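Local coordinates for protein acyltransferase (Streptococcus pneumoniae, PDB 5UG1) that probably transfers acetyl groups to hydroxyls of cell-wall peptidoglycan by way of a nucleophile in its active site, at residues A[7-12]-A[56-61]; A[22-27]-A[160-165]; A[85-90]-A[120-125]. All coordinates share one frame; numbering follows the deposited sequence.

Contact 1: A[7-12]-A[56-61]; sequences MLIGDS and KTVVIA. With 03S (methanesulfonic acid), chain B.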
ATOM      1  N   MET A   7      -7.774  -7.621  -3.151  1.00 21.28           N
ATOM      2  CA  MET A   7      -7.092  -7.081  -4.319  1.00 20.21           C
ATOM      3  C   MET A   7      -6.130  -5.998  -3.849  1.00 22.19           C
ATOM      4  O   MET A   7      -6.522  -5.089  -3.105  1.00 16.25           O
ATOM      5  CB  MET A   7      -8.082  -6.505  -5.344  1.00 20.40           C
ATOM      6  CG  MET A   7      -7.398  -5.921  -6.575  1.00 18.72           C
ATOM      7  SD  MET A   7      -8.540  -5.362  -7.820  1.00 25.74           S
ATOM      8  CE  MET A   7      -9.060  -6.898  -8.588  1.00 25.44           C
ATOM      9  N   LEU A   8      -4.874  -6.110  -4.265  1.00 19.39           N
ATOM     10  CA  LEU A   8      -3.880  -5.068  -4.057  1.00 19.37           C
ATOM     11  C   LEU A   8      -3.722  -4.286  -5.359  1.00 19.51           C
ATOM     12  O   LEU A   8      -3.540  -4.882  -6.427  1.00 20.28           O
ATOM     13  CB  LEU A   8      -2.545  -5.672  -3.620  1.00 20.29           C
ATOM     14  CG  LEU A   8      -1.443  -4.687  -3.227  1.00 22.52           C
ATOM     15  CD1 LEU A   8      -0.578  -5.292  -2.154  1.00 21.49           C
ATOM     16  CD2 LEU A   8      -0.589  -4.301  -4.443  1.00 23.83           C
ATOM     17  N   ILE A   9      -3.847  -2.965  -5.277  1.00 21.74           N
ATOM     18  CA  ILE A   9      -3.587  -2.059  -6.394  1.00 21.02           C
ATOM     19  C   ILE A   9      -2.361  -1.258  -5.994  1.00 22.35           C
ATOM     20  O   ILE A   9      -2.424  -0.458  -5.050  1.00 24.63           O
ATOM     21  CB  ILE A   9      -4.770  -1.124  -6.670  1.00 22.01           C
ATOM     22  CG1 ILE A   9      -6.070  -1.899  -6.885  1.00 24.25           C
ATOM     23  CG2 ILE A   9      -4.453  -0.170  -7.843  1.00 21.31           C
ATOM     24  CD1 ILE A   9      -7.301  -1.090  -6.458  1.00 21.88           C
ATOM     25  N   GLY A  10      -1.276  -1.490  -6.683  1.00 18.61           N
ATOM     26  CA  GLY A  10       0.002  -1.009  -6.239  1.00 19.52           C
ATOM     27  C   GLY A  10       0.963  -0.504  -7.279  1.00 23.94           C
ATOM     28  O   GLY A  10       0.737  -0.625  -8.446  1.00 19.99           O
ATOM     29  N   ASP A  11       2.055   0.044  -6.778  1.00 21.16           N
ATOM     30  CA  ASP A  11       3.108   0.663  -7.556  1.00 25.25           C
ATOM     31  C   ASP A  11       4.313  -0.255  -7.807  1.00 25.39           C
ATOM     32  O   ASP A  11       4.260  -1.418  -7.575  1.00 24.01           O
ATOM     33  CB  ASP A  11       3.513   2.007  -6.943  1.00 23.25           C
ATOM     34  CG  ASP A  11       4.120   1.875  -5.574  1.00 25.55           C
ATOM     35  OD1 ASP A  11       4.395   0.796  -5.143  1.00 27.13           O
ATOM     36  OD2 ASP A  11       4.329   2.864  -4.924  1.00 25.81           O
ATOM     37  N   SER A  12       5.388   0.311  -8.302  1.00 22.63           N
ATOM     38  CA  SER A  12       6.581  -0.441  -8.590  1.00 22.07           C
ATOM     39  C   SER A  12       7.214  -1.094  -7.381  1.00 20.09           C
ATOM     40  O   SER A  12       7.838  -2.077  -7.516  1.00 25.89           O
ATOM     41  CB  SER A  12       7.608   0.439  -9.259  1.00 29.80           C
ATOM     42  OG  SER A  12       8.180   1.290  -8.341  1.00 30.19           O
ATOM     43  N   LYS A  56     -13.803  -7.646  -1.207  1.00 21.11           N
ATOM     44  CA  LYS A  56     -14.096  -6.945   0.040  1.00 21.00           C
ATOM     45  C   LYS A  56     -12.913  -6.116   0.528  1.00 19.96           C
ATOM     46  O   LYS A  56     -13.076  -4.959   0.917  1.00 24.98           O
ATOM     47  CB  LYS A  56     -14.515  -7.939   1.122  1.00 24.46           C
ATOM     48  CG  LYS A  56     -14.913  -7.242   2.410  1.00 24.29           C
ATOM     49  CD  LYS A  56     -15.296  -8.217   3.479  1.00 26.01           C
ATOM     50  CE  LYS A  56     -14.110  -8.546   4.358  1.00 29.46           C
ATOM     51  NZ  LYS A  56     -14.494  -9.503   5.443  1.00 36.94           N
ATOM     52  N   THR A  57     -11.724  -6.693   0.555  1.00 19.89           N
ATOM     53  CA  THR A  57     -10.567  -6.005   1.104  1.00 23.53           C
ATOM     54  C   THR A  57      -9.734  -5.424  -0.033  1.00 22.18           C
ATOM     55  O   THR A  57      -9.345  -6.143  -0.960  1.00 21.01           O
ATOM     56  CB  THR A  57      -9.727  -6.947   1.967  1.00 25.13           C
ATOM     57  OG1 THR A  57     -10.590  -7.651   2.868  1.00 30.16           O
ATOM     58  CG2 THR A  57      -8.728  -6.159   2.766  1.00 27.48           C
ATOM     59  N   VAL A  58      -9.467  -4.122   0.050  1.00 18.69           N
ATOM     60  CA  VAL A  58      -8.722  -3.372  -0.956  1.00 16.90           C
ATOM     61  C   VAL A  58      -7.420  -2.893  -0.325  1.00 18.62           C
ATOM     62  O   VAL A  58      -7.430  -2.250   0.734  1.00 20.19           O
ATOM     63  CB  VAL A  58      -9.546  -2.181  -1.481  1.00 24.28           C
ATOM     64  CG1 VAL A  58      -8.828  -1.505  -2.647  1.00 21.70           C
ATOM     65  CG2 VAL A  58     -10.954  -2.633  -1.869  1.00 24.41           C
ATOM     66  N   VAL A  59      -6.301  -3.200  -0.967  1.00 16.85           N
ATOM     67  CA  VAL A  59      -4.996  -2.748  -0.506  1.00 23.21           C
ATOM     68  C   VAL A  59      -4.470  -1.725  -1.502  1.00 20.72           C
ATOM     69  O   VAL A  59      -4.278  -2.043  -2.682  1.00 22.38           O
ATOM     70  CB  VAL A  59      -4.009  -3.911  -0.334  1.00 23.03           C
ATOM     71  CG1 VAL A  59      -2.744  -3.402   0.341  1.00 17.99           C
ATOM     72  CG2 VAL A  59      -4.653  -5.042   0.490  1.00 18.37           C
ATOM     73  N   ILE A  60      -4.232  -0.505  -1.023  1.00 16.19           N
ATOM     74  CA  ILE A  60      -3.704   0.586  -1.835  1.00 19.64           C
ATOM     75  C   ILE A  60      -2.228   0.717  -1.477  1.00 18.77           C
ATOM     76  O   ILE A  60      -1.880   1.246  -0.415  1.00 21.70           O
ATOM     77  CB  ILE A  60      -4.463   1.901  -1.600  1.00 21.78           C
ATOM     78  CG1 ILE A  60      -5.962   1.735  -1.862  1.00 21.63           C
ATOM     79  CG2 ILE A  60      -3.867   3.041  -2.469  1.00 19.68           C
ATOM     80  CD1 ILE A  60      -6.337   1.162  -3.267  1.00 17.08           C
ATOM     81  N   ALA A  61      -1.352   0.222  -2.348  1.00 18.12           N
ATOM     82  CA  ALA A  61       0.088   0.201  -2.086  1.00 18.16           C
ATOM     83  C   ALA A  61       0.783   1.177  -3.031  1.00 27.55           C
ATOM     84  O   ALA A  61       1.449   0.798  -4.000  1.00 19.66           O
ATOM     85  CB  ALA A  61       0.635  -1.235  -2.224  1.00 19.08           C
TER
HETATM   86  S10 03S B 701       8.049   2.805  -8.344  1.00 65.06           S
HETATM   87  O11 03S B 701       8.813   3.234  -7.151  1.00 66.36           O
HETATM   88  O12 03S B 701       6.620   3.148  -8.166  1.00 66.70           O
HETATM   89  C13 03S B 701       8.641   3.578  -9.690  1.00 61.02           C

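Contact 2: A[22-27]-A[160-165]; sequences QTALPG and YADTIA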
ATOM      1  N   GLN A  22       2.402 -12.782  -3.331  1.00 29.98           N
ATOM      2  CA  GLN A  22       1.596 -13.937  -3.721  1.00 31.05           C
ATOM      3  C   GLN A  22       1.874 -15.134  -2.829  1.00 26.36           C
ATOM      4  O   GLN A  22       0.967 -15.915  -2.525  1.00 37.56           O
ATOM      5  CB  GLN A  22       1.871 -14.312  -5.176  1.00 30.09           C
ATOM      6  CG  GLN A  22       0.730 -15.067  -5.818  1.00 28.73           C
ATOM      7  CD  GLN A  22      -0.494 -14.199  -5.963  1.00 31.84           C
ATOM      8  OE1 GLN A  22      -0.566 -13.356  -6.862  1.00 34.18           O
ATOM      9  NE2 GLN A  22      -1.456 -14.374  -5.059  1.00 30.37           N
ATOM     10  N   THR A  23       3.128 -15.302  -2.413  1.00 29.14           N
ATOM     11  CA  THR A  23       3.486 -16.406  -1.526  1.00 30.64           C
ATOM     12  C   THR A  23       2.895 -16.204  -0.138  1.00 30.43           C
ATOM     13  O   THR A  23       2.371 -17.147   0.463  1.00 37.42           O
ATOM     14  CB  THR A  23       5.011 -16.538  -1.469  1.00 34.23           C
ATOM     15  OG1 THR A  23       5.484 -16.937  -2.759  1.00 39.25           O
ATOM     16  CG2 THR A  23       5.446 -17.577  -0.442  1.00 38.92           C
ATOM     17  N   ALA A  24       2.936 -14.970   0.372  1.00 28.22           N
ATOM     18  CA  ALA A  24       2.420 -14.705   1.706  1.00 32.28           C
ATOM     19  C   ALA A  24       0.904 -14.618   1.722  1.00 30.04           C
ATOM     20  O   ALA A  24       0.285 -14.886   2.755  1.00 37.00           O
ATOM     21  CB  ALA A  24       3.023 -13.412   2.257  1.00 32.43           C
ATOM     22  N   LEU A  25       0.293 -14.268   0.595  1.00 27.05           N
ATOM     23  CA  LEU A  25      -1.153 -14.087   0.493  1.00 24.18           C
ATOM     24  C   LEU A  25      -1.707 -14.942  -0.642  1.00 25.96           C
ATOM     25  O   LEU A  25      -2.207 -14.410  -1.644  1.00 24.75           O
ATOM     26  CB  LEU A  25      -1.489 -12.613   0.262  1.00 28.41           C
ATOM     27  CG  LEU A  25      -0.858 -11.603   1.218  1.00 30.05           C
ATOM     28  CD1 LEU A  25      -1.245 -10.183   0.821  1.00 26.47           C
ATOM     29  CD2 LEU A  25      -1.289 -11.899   2.634  1.00 26.04           C
ATOM     30  N   PRO A  26      -1.654 -16.269  -0.515  1.00 27.49           N
ATOM     31  CA  PRO A  26      -2.148 -17.131  -1.599  1.00 33.26           C
ATOM     32  C   PRO A  26      -3.583 -16.790  -1.960  1.00 34.40           C
ATOM     33  O   PRO A  26      -4.443 -16.650  -1.092  1.00 28.27           O
ATOM     34  CB  PRO A  26      -2.046 -18.547  -1.010  1.00 32.32           C
ATOM     35  CG  PRO A  26      -1.139 -18.444   0.137  1.00 36.34           C
ATOM     36  CD  PRO A  26      -1.273 -17.046   0.676  1.00 30.72           C
ATOM     37  N   GLY A  27      -3.842 -16.649  -3.257  1.00 33.95           N
ATOM     38  CA  GLY A  27      -5.178 -16.312  -3.711  1.00 26.39           C
ATOM     39  C   GLY A  27      -5.515 -14.841  -3.679  1.00 23.68           C
ATOM     40  O   GLY A  27      -6.607 -14.465  -4.118  1.00 27.27           O
ATOM     41  N   TYR A 160       8.179  -6.620   3.075  1.00 19.42           N
ATOM     42  CA  TYR A 160       7.081  -5.867   2.494  1.00 18.96           C
ATOM     43  C   TYR A 160       5.804  -6.698   2.487  1.00 23.58           C
ATOM     44  O   TYR A 160       4.747  -6.228   2.921  1.00 23.22           O
ATOM     45  CB  TYR A 160       7.468  -5.410   1.091  1.00 17.80           C
ATOM     46  CG  TYR A 160       6.477  -4.497   0.397  1.00 17.31           C
ATOM     47  CD1 TYR A 160       5.402  -5.018  -0.308  1.00 22.82           C
ATOM     48  CD2 TYR A 160       6.640  -3.119   0.420  1.00 18.36           C
ATOM     49  CE1 TYR A 160       4.499  -4.200  -0.961  1.00 21.62           C
ATOM     50  CE2 TYR A 160       5.740  -2.282  -0.240  1.00 20.40           C
ATOM     51  CZ  TYR A 160       4.671  -2.833  -0.929  1.00 26.76           C
ATOM     52  OH  TYR A 160       3.768  -2.022  -1.585  1.00 26.79           O
ATOM     53  N   ALA A 161       5.890  -7.953   2.041  1.00 21.93           N
ATOM     54  CA  ALA A 161       4.699  -8.793   2.007  1.00 24.12           C
ATOM     55  C   ALA A 161       4.159  -9.055   3.411  1.00 27.62           C
ATOM     56  O   ALA A 161       2.943  -9.024   3.631  1.00 27.49           O
ATOM     57  CB  ALA A 161       5.005 -10.107   1.290  1.00 23.09           C
ATOM     58  N   ASP A 162       5.049  -9.308   4.379  1.00 24.94           N
ATOM     59  CA  ASP A 162       4.589  -9.623   5.732  1.00 23.24           C
ATOM     60  C   ASP A 162       3.925  -8.426   6.399  1.00 30.30           C
ATOM     61  O   ASP A 162       3.035  -8.603   7.239  1.00 29.33           O
ATOM     62  CB  ASP A 162       5.744 -10.119   6.592  1.00 31.53           C
ATOM     63  CG  ASP A 162       6.158 -11.548   6.249  1.00 50.17           C
ATOM     64  OD1 ASP A 162       5.333 -12.297   5.674  1.00 54.48           O
ATOM     65  OD2 ASP A 162       7.313 -11.919   6.559  1.00 56.63           O
ATOM     66  N   THR A 163       4.353  -7.211   6.054  1.00 26.98           N
ATOM     67  CA  THR A 163       3.707  -6.021   6.595  1.00 26.31           C
ATOM     68  C   THR A 163       2.242  -5.974   6.189  1.00 22.68           C
ATOM     69  O   THR A 163       1.362  -5.703   7.012  1.00 21.45           O
ATOM     70  CB  THR A 163       4.442  -4.770   6.114  1.00 30.42           C
ATOM     71  OG1 THR A 163       5.824  -4.861   6.481  1.00 31.01           O
ATOM     72  CG2 THR A 163       3.843  -3.523   6.751  1.00 31.17           C
ATOM     73  N   ILE A 164       1.963  -6.255   4.914  1.00 23.67           N
ATOM     74  CA  ILE A 164       0.589  -6.240   4.424  1.00 25.39           C
ATOM     75  C   ILE A 164      -0.202  -7.417   4.995  1.00 24.89           C
ATOM     76  O   ILE A 164      -1.362  -7.264   5.399  1.00 28.38           O
ATOM     77  CB  ILE A 164       0.597  -6.209   2.882  1.00 26.94           C
ATOM     78  CG1 ILE A 164       1.069  -4.822   2.413  1.00 23.85           C
ATOM     79  CG2 ILE A 164      -0.775  -6.537   2.287  1.00 21.48           C
ATOM     80  CD1 ILE A 164       1.481  -4.777   0.966  1.00 20.56           C
ATOM     81  N   ALA A 165       0.410  -8.604   5.064  1.00 24.07           N
ATOM     82  CA  ALA A 165      -0.271  -9.736   5.687  1.00 23.75           C
ATOM     83  C   ALA A 165      -0.680  -9.408   7.118  1.00 27.41           C
ATOM     84  O   ALA A 165      -1.796  -9.732   7.546  1.00 26.45           O
ATOM     85  CB  ALA A 165       0.620 -10.980   5.664  1.00 26.19           C
TER

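Contact 3: A[85-90]-A[120-125]; sequences HHMILV and PYITIA. With NA (sodium ion), chain C.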
ATOM      1  N   HIS A  85     -16.593  -2.386   1.645  1.00 22.30           N
ATOM      2  CA  HIS A  85     -15.188  -2.754   1.577  1.00 21.57           C
ATOM      3  C   HIS A  85     -14.457  -2.331   2.841  1.00 22.33           C
ATOM      4  O   HIS A  85     -14.879  -1.419   3.556  1.00 21.57           O
ATOM      5  CB  HIS A  85     -14.522  -2.113   0.362  1.00 18.82           C
ATOM      6  CG  HIS A  85     -15.102  -2.563  -0.945  1.00 28.20           C
ATOM      7  ND1 HIS A  85     -14.648  -3.681  -1.616  1.00 27.86           N
ATOM      8  CD2 HIS A  85     -16.103  -2.054  -1.700  1.00 25.42           C
ATOM      9  CE1 HIS A  85     -15.337  -3.830  -2.733  1.00 29.03           C
ATOM     10  NE2 HIS A  85     -16.228  -2.858  -2.806  1.00 19.66           N
ATOM     11  N   HIS A  86     -13.361  -3.026   3.115  1.00 19.74           N
ATOM     12  CA  HIS A  86     -12.346  -2.575   4.049  1.00 19.59           C
ATOM     13  C   HIS A  86     -11.106  -2.232   3.239  1.00 26.35           C
ATOM     14  O   HIS A  86     -10.813  -2.882   2.234  1.00 24.87           O
ATOM     15  CB  HIS A  86     -12.020  -3.643   5.096  1.00 20.65           C
ATOM     16  CG  HIS A  86     -11.228  -3.122   6.261  1.00 23.76           C
ATOM     17  ND1 HIS A  86     -11.807  -2.787   7.467  1.00 24.18           N
ATOM     18  CD2 HIS A  86      -9.902  -2.888   6.403  1.00 23.71           C
ATOM     19  CE1 HIS A  86     -10.870  -2.366   8.301  1.00 24.22           C
ATOM     20  NE2 HIS A  86      -9.706  -2.415   7.680  1.00 24.09           N
ATOM     21  N   MET A  87     -10.390  -1.206   3.665  1.00 24.08           N
ATOM     22  CA  MET A  87      -9.292  -0.657   2.887  1.00 23.63           C
ATOM     23  C   MET A  87      -8.030  -0.674   3.727  1.00 22.73           C
ATOM     24  O   MET A  87      -8.060  -0.313   4.902  1.00 17.97           O
ATOM     25  CB  MET A  87      -9.613   0.769   2.437  1.00 23.32           C
ATOM     26  CG  MET A  87      -8.613   1.420   1.528  1.00 31.72           C
ATOM     27  SD  MET A  87      -9.117   3.138   1.236  1.00 33.03           S
ATOM     28  CE  MET A  87      -8.903   3.168  -0.528  1.00 31.30           C
ATOM     29  N   ILE A  88      -6.925  -1.097   3.124  1.00 24.20           N
ATOM     30  CA  ILE A  88      -5.619  -1.075   3.775  1.00 29.40           C
ATOM     31  C   ILE A  88      -4.718  -0.098   3.028  1.00 24.86           C
ATOM     32  O   ILE A  88      -4.604  -0.170   1.800  1.00 18.38           O
ATOM     33  CB  ILE A  88      -5.016  -2.484   3.826  1.00 17.97           C
ATOM     34  CG1 ILE A  88      -5.850  -3.327   4.779  1.00 21.35           C
ATOM     35  CG2 ILE A  88      -3.564  -2.452   4.249  1.00 18.46           C
ATOM     36  CD1 ILE A  88      -5.394  -4.689   4.834  1.00 27.16           C
ATOM     37  N   LEU A  89      -4.088   0.819   3.765  1.00 24.89           N
ATOM     38  CA  LEU A  89      -3.201   1.818   3.177  1.00 22.03           C
ATOM     39  C   LEU A  89      -1.753   1.449   3.485  1.00 25.16           C
ATOM     40  O   LEU A  89      -1.382   1.306   4.660  1.00 22.27           O
ATOM     41  CB  LEU A  89      -3.531   3.214   3.712  1.00 24.07           C
ATOM     42  CG  LEU A  89      -5.005   3.625   3.642  1.00 24.36           C
ATOM     43  CD1 LEU A  89      -5.222   4.964   4.337  1.00 22.84           C
ATOM     44  CD2 LEU A  89      -5.505   3.673   2.200  1.00 21.26           C
ATOM     45  N   VAL A  90      -0.931   1.309   2.440  1.00 17.49           N
ATOM     46  CA  VAL A  90       0.486   0.992   2.598  1.00 18.37           C
ATOM     47  C   VAL A  90       1.283   2.293   2.491  1.00 24.64           C
ATOM     48  O   VAL A  90       1.335   2.918   1.423  1.00 20.21           O
ATOM     49  CB  VAL A  90       0.953  -0.038   1.565  1.00 19.34           C
ATOM     50  CG1 VAL A  90       2.233  -0.722   2.060  1.00 19.98           C
ATOM     51  CG2 VAL A  90      -0.134  -1.068   1.305  1.00 18.33           C
ATOM     52  N   PRO A 120     -12.856   3.696  10.794  1.00 22.20           N
ATOM     53  CA  PRO A 120     -12.999   2.327  11.315  1.00 21.48           C
ATOM     54  C   PRO A 120     -12.799   1.247  10.262  1.00 24.59           C
ATOM     55  O   PRO A 120     -12.331   0.156  10.600  1.00 24.38           O
ATOM     56  CB  PRO A 120     -14.433   2.309  11.876  1.00 20.01           C
ATOM     57  CG  PRO A 120     -15.132   3.441  11.191  1.00 27.08           C
ATOM     58  CD  PRO A 120     -14.089   4.489  10.938  1.00 20.29           C
ATOM     59  N   TYR A 121     -13.148   1.500   9.003  1.00 19.28           N
ATOM     60  CA  TYR A 121     -13.021   0.493   7.960  1.00 22.62           C
ATOM     61  C   TYR A 121     -11.696   0.590   7.205  1.00 26.62           C
ATOM     62  O   TYR A 121     -11.596   0.078   6.079  1.00 25.06           O
ATOM     63  CB  TYR A 121     -14.196   0.589   6.989  1.00 20.47           C
ATOM     64  CG  TYR A 121     -14.482   1.985   6.530  1.00 21.36           C
ATOM     65  CD1 TYR A 121     -13.826   2.529   5.444  1.00 20.40           C
ATOM     66  CD2 TYR A 121     -15.416   2.767   7.192  1.00 22.78           C
ATOM     67  CE1 TYR A 121     -14.090   3.815   5.034  1.00 22.16           C
ATOM     68  CE2 TYR A 121     -15.678   4.056   6.800  1.00 20.33           C
ATOM     69  CZ  TYR A 121     -15.032   4.574   5.718  1.00 20.95           C
ATOM     70  OH  TYR A 121     -15.314   5.868   5.331  1.00 21.60           O
ATOM     71  N   ILE A 122     -10.681   1.220   7.811  1.00 21.25           N
ATOM     72  CA  ILE A 122      -9.355   1.382   7.222  1.00 20.29           C
ATOM     73  C   ILE A 122      -8.292   0.913   8.212  1.00 19.65           C
ATOM     74  O   ILE A 122      -8.389   1.178   9.412  1.00 19.96           O
ATOM     75  CB  ILE A 122      -9.103   2.847   6.810  1.00 22.31           C
ATOM     76  CG1 ILE A 122     -10.100   3.274   5.726  1.00 20.58           C
ATOM     77  CG2 ILE A 122      -7.660   3.052   6.361  1.00 21.28           C
ATOM     78  CD1 ILE A 122      -9.736   4.573   5.055  1.00 22.51           C
ATOM     79  N   THR A 123      -7.263   0.243   7.698  1.00 22.01           N
ATOM     80  CA  THR A 123      -6.169  -0.313   8.481  1.00 20.12           C
ATOM     81  C   THR A 123      -4.845   0.091   7.841  1.00 25.22           C
ATOM     82  O   THR A 123      -4.717   0.080   6.613  1.00 19.68           O
ATOM     83  CB  THR A 123      -6.269  -1.865   8.543  1.00 21.57           C
ATOM     84  OG1 THR A 123      -7.518  -2.261   9.137  1.00 26.34           O
ATOM     85  CG2 THR A 123      -5.097  -2.462   9.316  1.00 22.70           C
ATOM     86  N   ILE A 124      -3.843   0.426   8.678  1.00 28.04           N
ATOM     87  CA  ILE A 124      -2.532   0.838   8.176  1.00 27.48           C
ATOM     88  C   ILE A 124      -1.659  -0.393   7.962  1.00 24.45           C
ATOM     89  O   ILE A 124      -1.738  -1.370   8.714  1.00 23.30           O
ATOM     90  CB  ILE A 124      -1.856   1.839   9.136  1.00 25.25           C
ATOM     91  CG1 ILE A 124      -0.817   2.693   8.387  1.00 19.19           C
ATOM     92  CG2 ILE A 124      -1.202   1.113  10.320  1.00 25.90           C
ATOM     93  CD1 ILE A 124      -1.432   3.592   7.325  1.00 20.39           C
ATOM     94  N   ALA A 125      -0.849  -0.351   6.906  1.00 24.38           N
ATOM     95  CA  ALA A 125       0.270  -1.266   6.685  1.00 28.00           C
ATOM     96  C   ALA A 125       1.510  -0.382   6.568  1.00 28.27           C
ATOM     97  O   ALA A 125       1.787   0.162   5.492  1.00 24.72           O
ATOM     98  CB  ALA A 125       0.059  -2.123   5.439  1.00 22.80           C
TER
HETATM   99 NA    NA C 702      -9.009   2.357  11.348  1.00 22.54          NA
HETATM  100  O   HOH W   1      -7.088   1.487  12.430  1.00 22.45           O
HETATM  101  O   HOH W   2     -10.000   3.441  13.234  1.00 16.28           O

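Contact 1: A[7-12]-A[56-61]
At the middle of the parallel sheet of this atypical alpha/beta hydrolase fold, strands 6-10 and 57-61 run side by side, and the first delivers the reactive serine at its C-terminal end. Five backbone hydrogen bonds form the ladder: Met-7 and Ile-9 each offer N-H and C=O to the neighbouring strand, and the last rung, Asp-11 N to Ala-61 O at 2.9 Å, lies past the strand end. The bond from Ile-9 N to Val-59 O is the shortest at 2.8 Å and arrives almost along the C=O axis (176°). On the face that bears Leu-8, Val-59 and Ala-61, Leu-8 has CG anti to its backbone N, so that CD1 meets Val-59 CG1 at 3.8 Å, while CD2 rests on Ala-61 CB. On the other face Ile-9 lies beside Val-58 and Ile-60; its CD1 touches Ile-60 CD1 at 4.0 Å, and helix 38-50 packs over it. Asp-11, at the N-cap position, sets its carboxylate over the first turn of the helix (chi1 64°), OD1 weakly bonded to the N-H groups of Val-13 and Ala-14. Ser-12 OG is bonded covalently to sulfonyl S10 (1.5 Å); as an ester oxygen it can only accept, and its hydrogen bond with His-145 NE2 is consistent with a Ser-His-Asp triad including Asp-142. Ser-12 N donates to O12 at 3.1 Å, consistent with this amide serving as an oxyanion-hole donor, probably strengthened by the helix N-terminus.

Contact 2: A[22-27]-A[160-165]
Helix 150-171, the long C-terminal helix lying on one face of the parallel sheet, meets the end of helix 18-24 in a small, mainly apolar contact. No hydrogen bond joins the two segments; the fit rests on the forked Leu-25, which fills the shallow hollow between Ile-164 and Ala-165, and on two small alanine bumps that meet where the helices come close. Ala-24, in the last turn of its helix, points its methyl at the longer helix, where the methyl of Ala-161 points back, and the two meet tip to tip with CB to CB at 4.0 Å. Such small side chains let the backbones draw near, the CA atoms of this pair being 6.3 Å apart. One residue on, the chain leaves helical geometry at Leu-25, whose side chain also points at helix 150-171. Its CG is anti to the carbonyl carbon (chi1 -51°) and CD1 continues the chain in extended form (chi2 178°), so the two methyls form a fork whose prongs reach consecutive residues. CD1 goes to Ile-164, the two side chains crossing at about a right angle, and touches the CG2 branch at 4.0 Å. At the margin of the contact the carboxylate of Asp-162 comes back toward Ala-24, but its polar partner is Lys-158, which forms a salt bridge with OD2. Leu-21, one turn earlier in helix 18-24, touches both Ala-161 and Ile-164 and extends the apolar seam. The tightest fit is made by the other prong: Leu-25 CD2 sits against Ala-165, 3.7 Å from its CB and 3.9 Å from its CA.

Contact 3: A[85-90]-A[120-125]
Strands 86-90 and 122-125 close a beta-alpha-beta unit whose connection is helix 102-118, and they lie parallel at one margin of the sheet. What distinguishes the pair is the imidazole of His-86. With CG anti to the backbone N (chi1 -166°), the ring swings across the start of the other strand and turns one face to the peptide carbonyl of Tyr-121, whose O lies 3.1 Å from the ring plane, over its centre. The side chain of Thr-123 crosses that of His-86 at about a right angle and meets its edge, where NE2 and OG1 share a short hydrogen bond of 2.6 Å. The same Tyr-121 O accepts the N-H of Met-87, nearly along the C=O axis, as the first rung of a four-bond ladder. On the opposite face Met-87 and Ile-122 point the same way, SD reaching CD1 at 4.1 Å, while Leu-89 crosses Ile-122 obliquely and sets its CD1 3.7 Å from CG2. Ile-122 O binds the sodium ion at 2.4 Å; two waters and the carbonyl oxygens of Ala-116 and Thr-119 complete the ligands seen. Because ND1 of His-86 bonds to Pro-175 O, both ring nitrogens are engaged and the ring's rotation is fixed; the carbonyl acceptor at ND1 suggests a proton there, and Tyr-121 O against the ring face would be expected to stabilise positive charge on it.

Contacts 1 and 3 join neighbouring pairs of strands in one parallel sheet, their centres about 10 Å apart; strands 57-61 and 86-90 are probably hydrogen-bonded between Val-58 and both His-86 and Ile-88. Contact 2 lies on the face that bears Leu-8 and Val-59, its centre about 12 Å from that of contact 1 and about 15 Å from that of contact 3. Along the chain contact 1 closes before contact 3 opens, contact 3 is nested within the loop closed by contact 2, and contacts 1 and 2 interleave. The C-terminal helix thus packs across the sheet, touching strands from 6-10 to 122-125, with the reactive serine at the end of one of them.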